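Local coordinates for protein putative glycoside hydrolase (Parabacteroides distasonis ATCC 8503, PDB 3GYC) that is a putative glycoside hydrolase with a cellulase-like TIM-barrel domain and probably cleaves glycosidic bonds in carbohydrates, at residues W39-D44 / K102-I108; A58-A64 / C136-I140. Numbering follows the deposited sequence.

Contact 1: residues W39-D44 / K102-I108; sequences WDQVLD and KCKERDI
Two neighbouring outer helices of a barrel meet here through a salt-bridge network laid over an apolar seam. Segment 39-44 is helical throughout; helix 95-105 ends within 102-108. Asp40 lies across from Lys102 (CA atoms 7.0 Å apart) and Leu43 from Cys103 (7.5 Å). Asp40, chi1 m, divides its carboxylate: OD2 accepts from Lys102 NZ at 2.9 Å, OD1 from Arg106 NH2 at 2.9 Å. One helical turn on, Asp44 OD1 takes Arg106 NE at 2.8 Å and NH2 at 3.0 Å. The third guanidinium nitrogen, Arg106 NH1, turns back to Lys102 O at 3.0 Å, so Arg106 also ties down its own helix end. That end is a Schellman motif: Asp107 is the C-prime residue with phi/psi 51/42, Ile108 N reaches Cys103 O (2.9 Å) and Asp107 N reaches Lys104 O (3.1 Å), leading into strand 109-113 through one of the TIM barrel's alpha-to-beta connections. Beneath the charges Leu43 (m, t) places CD1 3.4 Å from Lys102 CB, CB 3.7 Å from Arg106 CD below the guanidinium face, and CD2 4.1 Å from Ile108 CD1. Leu43, Cys103 and Ile108 all touch Ile54 of strand 53-57.

Contact 2: residues A58-A64 / C136-I140; sequences AYPHLIA and CWLTI
Where a barrel strand gives way to a short helix, a proline can open that helix and at the same time supply its packing surface. Segment 58-64 leaves strand 53-57 through Ala58; Tyr59, at the N-cap with phi/psi 46/52, turns the chain into helix 60-65, and Ile63 N returns to Tyr59 O at 3.0 Å. Segment 136-140 is helical throughout. The short axes cross at 75°, approaching to 8.4 Å, with CA atoms close at both ends: Ala64 to Cys136, 5.6 Å, and Pro60 to Ile140, 5.5 Å.

Cys136, chi1 t, brings SG to 3.6 Å from Pro60 CB and 3.4 Å from Pro60 O, with Ala64 CB at 4.1 Å from the same sulfur. Trp137 (chi1 m, chi2 95°) reaches along the interface to receive Pro60 CG over its six-membered ring, a CH-pi contact 3.9 Å from the centroid and 27° off the normal; its NE1 is hydrogen-bonded to Tyr116 OH. In the beta/alpha topology of this TIM-barrel family, helix 130-146 is an outer helix preceding strand 153-157, whereas helix 60-65 lies in the long connection between strand 53-57 and outer helix 95-105, just past the C-terminal end of that strand. Thr139 meets Ala64 through its methyl, CG2 lying 4.0 Å from Ala64 CA, while its OG1 bonds to Asp135 O. Ile140, chi1 t and chi2 m, packs against three residues: CG1 is 3.4 Å from Ile63 CD1, CG2 4.0 Å from Pro60 CB, and CD1 4.0 Å from Ala58 CB.

In the fold
Both contacts belong to one parallel barrel, and strand 53-57 connects them: helix 39-48 of contact 1 precedes it in the chain, and segment 58-64 of contact 2 follows it. Their centres lie about 23 Å apart and their nearest atoms about 9 Å, so they do not touch. Helix 95-105 bridges the gap, carrying Lys102 and Cys103 of contact 1 near its C-terminal end, while its Leu96 touches Ile63 and Ile140 of contact 2. Segment 102-108 leads into the N-terminal end of strand 109-113, whereas 58-64 follows the C-terminal end of 53-57, the barrel end where TIM-barrel enzymes have their active sites; contact 2 is thus probably nearer the catalytic end.

Contact 1: residues W39-D44 / K102-I108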
loop_
_atom_site.group_PDB
_atom_site.type_symbol
_atom_site.label_atom_id
_atom_site.label_comp_id
_atom_site.label_asym_id
_atom_site.label_seq_id
_atom_site.Cartn_x
_atom_site.Cartn_y
_atom_site.Cartn_z
ATOM N N TRP A 39 6.403 1.269 -19.400
ATOM C CA TRP A 39 6.071 2.185 -18.330
ATOM C C TRP A 39 5.455 3.501 -18.797
ATOM O O TRP A 39 4.588 4.033 -18.108
ATOM C CB TRP A 39 7.277 2.514 -17.437
ATOM C CG TRP A 39 7.784 1.415 -16.582
ATOM C CD1 TRP A 39 7.071 0.404 -16.011
ATOM C CD2 TRP A 39 9.145 1.234 -16.163
ATOM N NE1 TRP A 39 7.914 -0.417 -15.281
ATOM C CE2 TRP A 39 9.190 0.082 -15.363
ATOM C CE3 TRP A 39 10.319 1.949 -16.384
ATOM C CZ2 TRP A 39 10.347 -0.352 -14.758
ATOM C CZ3 TRP A 39 11.481 1.505 -15.793
ATOM C CH2 TRP A 39 11.492 0.367 -14.999
ATOM N N ASP A 40 5.888 4.019 -19.929
ATOM C CA ASP A 40 5.282 5.247 -20.494
ATOM C C ASP A 40 3.827 5.028 -20.836
ATOM O O ASP A 40 2.959 5.867 -20.452
ATOM C CB ASP A 40 6.040 5.750 -21.714
ATOM C CG ASP A 40 7.420 6.258 -21.338
ATOM O OD1 ASP A 40 7.493 7.325 -20.716
ATOM O OD2 ASP A 40 8.420 5.601 -21.648
ATOM N N GLN A 41 3.534 3.900 -21.469
ATOM C CA GLN A 41 2.151 3.626 -21.829
ATOM C C GLN A 41 1.274 3.463 -20.578
ATOM O O GLN A 41 0.190 4.041 -20.531
ATOM C CB GLN A 41 2.019 2.404 -22.736
ATOM C CG GLN A 41 0.569 2.054 -23.150
ATOM C CD GLN A 41 -0.187 3.193 -23.827
ATOM O OE1 GLN A 41 0.419 4.134 -24.382
ATOM N NE2 GLN A 41 -1.529 3.097 -23.821
ATOM N N VAL A 42 1.727 2.698 -19.582
ATOM C CA VAL A 42 0.868 2.482 -18.400
ATOM C C VAL A 42 0.786 3.730 -17.504
ATOM O O VAL A 42 -0.255 3.977 -16.883
ATOM C CB VAL A 42 1.144 1.165 -17.656
ATOM C CG1 VAL A 42 0.967 0.006 -18.642
ATOM C CG2 VAL A 42 2.558 1.124 -17.033
ATOM N N LEU A 43 1.850 4.533 -17.461
ATOM C CA LEU A 43 1.794 5.788 -16.723
ATOM C C LEU A 43 0.866 6.815 -17.481
ATOM O O LEU A 43 0.226 7.603 -16.844
ATOM C CB LEU A 43 3.169 6.359 -16.488
ATOM C CG LEU A 43 4.060 5.620 -15.487
ATOM C CD1 LEU A 43 5.478 6.259 -15.642
ATOM C CD2 LEU A 43 3.514 5.698 -14.070
ATOM N N ASP A 44 0.800 6.781 -18.799
ATOM C CA ASP A 44 -0.124 7.648 -19.555
ATOM C C ASP A 44 -1.560 7.210 -19.236
ATOM O O ASP A 44 -2.403 8.046 -19.027
ATOM C CB ASP A 44 0.144 7.596 -21.062
ATOM C CG ASP A 44 1.480 8.233 -21.463
ATOM O OD1 ASP A 44 2.078 8.969 -20.656
ATOM O OD2 ASP A 44 1.901 8.051 -22.639
ATOM N N LYS A 102 10.093 8.980 -14.940
ATOM C CA LYS A 102 8.872 8.987 -15.749
ATOM C C LYS A 102 7.692 9.515 -14.918
ATOM O O LYS A 102 6.823 10.241 -15.464
ATOM C CB LYS A 102 8.568 7.606 -16.347
ATOM C CG LYS A 102 9.624 7.140 -17.355
ATOM C CD LYS A 102 9.284 5.755 -17.911
ATOM C CE LYS A 102 10.454 5.211 -18.818
ATOM N NZ LYS A 102 10.754 5.966 -20.044
ATOM N N CYS A 103 7.680 9.194 -13.627
ATOM C CA CYS A 103 6.695 9.765 -12.711
ATOM C C CYS A 103 6.840 11.271 -12.604
ATOM O O CYS A 103 5.856 12.007 -12.774
ATOM C CB CYS A 103 6.768 9.112 -11.325
ATOM S SG CYS A 103 6.241 7.383 -11.383
ATOM N N LYS A 104 8.073 11.745 -12.427
ATOM C CA LYS A 104 8.348 13.179 -12.290
ATOM C C LYS A 104 7.894 13.961 -13.497
ATOM O O LYS A 104 7.351 15.050 -13.368
ATOM C CB LYS A 104 9.834 13.415 -12.068
ATOM C CG LYS A 104 10.236 14.849 -11.895
ATOM C CD LYS A 104 11.711 14.907 -11.535
ATOM C CE LYS A 104 12.187 16.323 -11.276
ATOM N NZ LYS A 104 12.079 17.141 -12.522
ATOM N N GLU A 105 8.160 13.418 -14.667
ATOM C CA GLU A 105 7.808 14.032 -15.928
ATOM C C GLU A 105 6.315 14.303 -16.017
ATOM O O GLU A 105 5.930 15.239 -16.652
ATOM C CB GLU A 105 8.214 13.097 -17.086
ATOM C CG GLU A 105 7.745 13.520 -18.449
ATOM N N ARG A 106 5.516 13.478 -15.352
ATOM C CA ARG A 106 4.063 13.540 -15.388
ATOM C C ARG A 106 3.457 14.062 -14.081
ATOM O O ARG A 106 2.264 13.932 -13.871
ATOM C CB ARG A 106 3.525 12.136 -15.675
ATOM C CG ARG A 106 3.929 11.514 -17.016
ATOM C CD ARG A 106 3.542 10.006 -17.115
ATOM N NE ARG A 106 3.769 9.487 -18.461
ATOM C CZ ARG A 106 4.972 9.246 -18.971
ATOM N NH1 ARG A 106 6.081 9.451 -18.256
ATOM N NH2 ARG A 106 5.086 8.799 -20.200
ATOM N N ASP A 107 4.269 14.670 -13.220
ATOM C CA ASP A 107 3.825 15.140 -11.883
ATOM C C ASP A 107 3.098 14.067 -11.079
ATOM O O ASP A 107 2.066 14.335 -10.483
ATOM C CB ASP A 107 2.949 16.417 -11.937
ATOM C CG ASP A 107 2.523 16.915 -10.507
ATOM O OD1 ASP A 107 3.272 16.672 -9.492
ATOM O OD2 ASP A 107 1.427 17.535 -10.376
ATOM N N ILE A 108 3.601 12.848 -11.102
ATOM C CA ILE A 108 3.060 11.753 -10.308
ATOM C C ILE A 108 4.062 11.654 -9.146
ATOM O O ILE A 108 5.293 11.629 -9.370
ATOM C CB ILE A 108 3.023 10.433 -11.095
ATOM C CG1 ILE A 108 1.935 10.487 -12.185
ATOM C CG2 ILE A 108 2.689 9.289 -10.211
ATOM C CD1 ILE A 108 2.079 9.446 -13.258
HETATM O O HOH W 1 4.429 8.398 -23.280
#

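Contact 2: residues A58-A64 / C136-I140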
loop_
_atom_site.group_PDB
_atom_site.type_symbol
_atom_site.label_atom_id
_atom_site.label_comp_id
_atom_site.label_asym_id
_atom_site.label_seq_id
_atom_site.Cartn_x
_atom_site.Cartn_y
_atom_site.Cartn_z
ATOM N N ALA A 58 10.368 -0.325 -3.186
ATOM C CA ALA A 58 11.687 0.250 -3.533
ATOM C C ALA A 58 12.814 -0.820 -3.472
ATOM O O ALA A 58 13.956 -0.514 -3.847
ATOM C CB ALA A 58 12.029 1.378 -2.570
ATOM N N TYR A 59 12.489 -2.029 -2.972
ATOM C CA TYR A 59 13.483 -3.131 -2.813
ATOM C C TYR A 59 14.772 -2.595 -2.162
ATOM O O TYR A 59 15.889 -2.818 -2.682
ATOM C CB TYR A 59 13.836 -3.728 -4.161
ATOM C CG TYR A 59 12.728 -4.377 -4.969
ATOM C CD1 TYR A 59 11.887 -3.631 -5.772
ATOM C CD2 TYR A 59 12.588 -5.773 -5.000
ATOM C CE1 TYR A 59 10.900 -4.247 -6.556
ATOM C CE2 TYR A 59 11.600 -6.393 -5.762
ATOM C CZ TYR A 59 10.771 -5.631 -6.555
ATOM O OH TYR A 59 9.802 -6.240 -7.335
ATOM N N PRO A 60 14.643 -1.901 -1.019
ATOM C CA PRO A 60 15.811 -1.254 -0.353
ATOM C C PRO A 60 16.889 -2.242 0.049
ATOM O O PRO A 60 18.081 -1.956 -0.038
ATOM C CB PRO A 60 15.203 -0.645 0.910
ATOM C CG PRO A 60 13.988 -1.479 1.199
ATOM C CD PRO A 60 13.511 -2.101 -0.111
ATOM N N HIS A 61 16.459 -3.398 0.519
ATOM C CA HIS A 61 17.362 -4.482 0.883
ATOM C C HIS A 61 18.271 -4.941 -0.269
ATOM O O HIS A 61 19.468 -5.217 -0.058
ATOM C CB HIS A 61 16.568 -5.650 1.509
ATOM C CG HIS A 61 15.573 -6.294 0.602
ATOM N ND1 HIS A 61 14.520 -5.604 0.023
ATOM C CD2 HIS A 61 15.411 -7.590 0.248
ATOM C CE1 HIS A 61 13.799 -6.449 -0.687
ATOM N NE2 HIS A 61 14.308 -7.658 -0.563
ATOM N N LEU A 62 17.733 -5.006 -1.472
ATOM C CA LEU A 62 18.484 -5.387 -2.648
ATOM C C LEU A 62 19.391 -4.242 -3.090
ATOM O O LEU A 62 20.576 -4.458 -3.403
ATOM C CB LEU A 62 17.549 -5.832 -3.776
ATOM C CG LEU A 62 16.629 -7.027 -3.470
ATOM C CD1 LEU A 62 15.897 -7.477 -4.731
ATOM C CD2 LEU A 62 17.412 -8.197 -2.806
ATOM N N ILE A 63 18.864 -3.009 -3.097
ATOM C CA ILE A 63 19.675 -1.871 -3.502
ATOM C C ILE A 63 20.860 -1.680 -2.544
ATOM O O ILE A 63 21.951 -1.354 -3.006
ATOM C CB ILE A 63 18.865 -0.556 -3.598
ATOM C CG1 ILE A 63 17.936 -0.611 -4.816
ATOM C CG2 ILE A 63 19.834 0.650 -3.653
ATOM C CD1 ILE A 63 17.047 0.599 -5.026
ATOM N N ALA A 64 20.669 -1.945 -1.246
ATOM C CA ALA A 64 21.722 -1.753 -0.263
ATOM C C ALA A 64 22.787 -2.833 -0.360
ATOM O O ALA A 64 23.947 -2.596 0.009
ATOM C CB ALA A 64 21.149 -1.655 1.167
ATOM N N CYS A 136 19.731 0.671 5.747
ATOM C CA CYS A 136 19.343 0.187 4.445
ATOM C C CYS A 136 18.465 1.209 3.671
ATOM O O CYS A 136 18.690 1.484 2.500
ATOM C CB CYS A 136 18.690 -1.139 4.668
ATOM S SG CYS A 136 17.701 -1.594 3.371
ATOM N N TRP A 137 17.484 1.793 4.342
ATOM C CA TRP A 137 16.682 2.838 3.713
ATOM C C TRP A 137 17.470 4.123 3.443
ATOM O O TRP A 137 17.216 4.789 2.452
ATOM C CB TRP A 137 15.443 3.134 4.547
ATOM C CG TRP A 137 14.388 2.118 4.327
ATOM C CD1 TRP A 137 14.139 1.006 5.057
ATOM C CD2 TRP A 137 13.402 2.156 3.288
ATOM N NE1 TRP A 137 13.045 0.351 4.545
ATOM C CE2 TRP A 137 12.588 1.027 3.446
ATOM C CE3 TRP A 137 13.160 3.020 2.225
ATOM C CZ2 TRP A 137 11.540 0.738 2.586
ATOM C CZ3 TRP A 137 12.118 2.751 1.381
ATOM C CH2 TRP A 137 11.310 1.625 1.564
ATOM N N LEU A 138 18.405 4.487 4.334
ATOM C CA LEU A 138 19.253 5.638 4.104
ATOM C C LEU A 138 20.040 5.429 2.791
ATOM O O LEU A 138 20.224 6.362 2.007
ATOM C CB LEU A 138 20.182 5.916 5.309
ATOM C CG LEU A 138 19.462 6.496 6.541
ATOM C CD1 LEU A 138 20.330 6.490 7.767
ATOM C CD2 LEU A 138 18.895 7.900 6.261
ATOM N N THR A 139 20.473 4.203 2.521
ATOM C CA THR A 139 21.181 3.917 1.277
ATOM C C THR A 139 20.288 4.097 0.043
ATOM O O THR A 139 20.671 4.763 -0.905
ATOM C CB THR A 139 21.809 2.526 1.349
ATOM O OG1 THR A 139 22.758 2.564 2.402
ATOM C CG2 THR A 139 22.498 2.146 0.078
ATOM N N ILE A 140 19.072 3.569 0.093
ATOM C CA ILE A 140 18.156 3.648 -1.055
ATOM C C ILE A 140 17.814 5.134 -1.301
ATOM O O ILE A 140 17.808 5.615 -2.449
ATOM C CB ILE A 140 16.923 2.674 -0.835
ATOM C CG1 ILE A 140 16.248 2.217 -2.141
ATOM C CG2 ILE A 140 15.895 3.244 0.078
ATOM C CD1 ILE A 140 15.468 3.300 -2.868
#